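Local coordinates for putative cytochrome P450 YjiB (Bacillus subtilis subsp. subtilis, PDB 4RM4), which probably acts as a heme-dependent monooxygenase, using the iron of its bound protoporphyrin IX to insert oxygen into organic substrates, at residues Asp163-Thr168 / Asp185-Glu190. Sequence-based numbering, arbitrary orientation.
Sequences DLLVST and DKCEEE
In the helical part of the cytochrome P450 fold, the C-terminal end of helix 155-165 packs against helix 177-204 through Leu164, Leu165 and Cys187. The thiol of Cys187 is the centre of the contact: with SG anti to its backbone N (chi1 173°), the sulfur reaches across to the other helix and meets both leucines. CB of Leu164 lies 3.9 Å from Cys187 SG, and the Leu165 methyl CD2 approaches the same sulfur at 4.1 Å. No hydrogen bond joins the two segments, and the CA atoms closest to each other are those of Leu164 and Cys187, 7.0 Å apart. These two helices, linked by the loop 166-176, correspond to the F and G helices of the P450 fold, which lie over helix 226-257, the counterpart of the long helix I. Leu165 also rests on Leu237 and Val238 of that helix, while Glu188 touches Thr234; the Glu188 carboxylate only grazes the leucine, OE1 standing 4.4 Å from Leu165 CD2. Beyond the last turn of helix 155-165, the Ser167 side chain turns back and its OG donates a 3.0 Å hydrogen bond to Leu164 O, with the donor tilted 26° from the carbonyl plane. Farther along, Glu190 OE1 is hydrogen-bonded to Trp161 NE1, a polar tie between the same two helices.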
# COMPACT_ATOMS: atom_id res chain seq x y z
N ASP A 163 13.21 5.99 4.71
CA ASP A 163 13.28 7.07 3.73
C ASP A 163 14.02 6.64 2.48
O ASP A 163 13.60 6.93 1.35
CB ASP A 163 13.98 8.31 4.31
CG ASP A 163 13.15 9.00 5.35
OD1 ASP A 163 11.92 8.75 5.39
OD2 ASP A 163 13.72 9.79 6.13
N LEU A 164 15.13 5.95 2.68
CA LEU A 164 15.95 5.47 1.58
C LEU A 164 15.19 4.47 0.73
O LEU A 164 15.43 4.36 -0.47
CB LEU A 164 17.23 4.83 2.12
CG LEU A 164 18.33 5.80 2.53
CD1 LEU A 164 19.37 5.11 3.41
CD2 LEU A 164 18.96 6.42 1.29
N LEU A 165 14.27 3.74 1.35
CA LEU A 165 13.52 2.71 0.64
C LEU A 165 12.59 3.30 -0.42
O LEU A 165 12.25 2.61 -1.39
CB LEU A 165 12.73 1.85 1.61
CG LEU A 165 13.53 0.75 2.32
CD1 LEU A 165 12.61 -0.07 3.22
CD2 LEU A 165 14.22 -0.12 1.28
N VAL A 166 12.19 4.55 -0.24
CA VAL A 166 11.27 5.20 -1.17
C VAL A 166 11.91 6.36 -1.93
O VAL A 166 11.22 7.22 -2.47
CB VAL A 166 10.01 5.72 -0.46
CG1 VAL A 166 9.34 4.59 0.31
CG2 VAL A 166 10.36 6.88 0.45
N SER A 167 13.24 6.38 -1.96
CA SER A 167 13.96 7.41 -2.70
C SER A 167 13.95 7.07 -4.19
O SER A 167 13.99 5.89 -4.57
CB SER A 167 15.39 7.56 -2.19
OG SER A 167 16.18 6.41 -2.46
N THR A 168 13.89 8.10 -5.02
CA THR A 168 13.79 7.92 -6.46
C THR A 168 15.15 7.60 -7.08
O THR A 168 16.18 8.08 -6.61
CB THR A 168 13.22 9.18 -7.14
OG1 THR A 168 14.16 10.25 -7.00
CG2 THR A 168 11.90 9.58 -6.49
N ASP A 185 20.93 -1.68 -2.30
CA ASP A 185 21.54 -2.88 -1.74
C ASP A 185 22.15 -2.54 -0.40
O ASP A 185 21.93 -3.25 0.59
CB ASP A 185 22.60 -3.46 -2.69
CG ASP A 185 22.00 -4.06 -3.95
OD1 ASP A 185 20.78 -4.32 -3.96
OD2 ASP A 185 22.75 -4.28 -4.92
N LYS A 186 22.91 -1.45 -0.36
CA LYS A 186 23.52 -0.96 0.87
C LYS A 186 22.47 -0.84 1.97
O LYS A 186 22.62 -1.40 3.06
CB LYS A 186 24.17 0.41 0.61
CG LYS A 186 25.17 0.85 1.67
CD LYS A 186 25.73 2.23 1.33
CE LYS A 186 26.80 2.66 2.32
NZ LYS A 186 27.35 4.02 2.00
N CYS A 187 21.40 -0.12 1.66
CA CYS A 187 20.32 0.09 2.62
C CYS A 187 19.72 -1.23 3.09
O CYS A 187 19.51 -1.44 4.29
CB CYS A 187 19.23 0.97 2.01
SG CYS A 187 17.77 1.11 3.04
N GLU A 188 19.45 -2.12 2.15
CA GLU A 188 18.82 -3.40 2.45
C GLU A 188 19.75 -4.29 3.28
O GLU A 188 19.29 -5.02 4.16
CB GLU A 188 18.41 -4.11 1.16
CG GLU A 188 17.26 -5.10 1.31
CD GLU A 188 16.20 -4.95 0.23
OE1 GLU A 188 15.98 -3.81 -0.24
OE2 GLU A 188 15.58 -5.97 -0.16
N GLU A 189 21.05 -4.22 3.02
CA GLU A 189 22.02 -5.02 3.75
C GLU A 189 22.14 -4.51 5.19
O GLU A 189 22.38 -5.28 6.12
CB GLU A 189 23.39 -4.99 3.06
CG GLU A 189 23.38 -5.47 1.61
CD GLU A 189 23.18 -6.97 1.47
OE1 GLU A 189 24.09 -7.74 1.85
OE2 GLU A 189 22.10 -7.38 0.99
N GLU A 190 21.97 -3.20 5.36
CA GLU A 190 21.96 -2.62 6.70
C GLU A 190 20.67 -2.99 7.44
O GLU A 190 20.69 -3.22 8.65
CB GLU A 190 22.13 -1.10 6.65
CG GLU A 190 23.55 -0.65 6.31
CD GLU A 190 23.68 0.87 6.16
OE1 GLU A 190 22.67 1.59 6.32
OE2 GLU A 190 24.81 1.33 5.89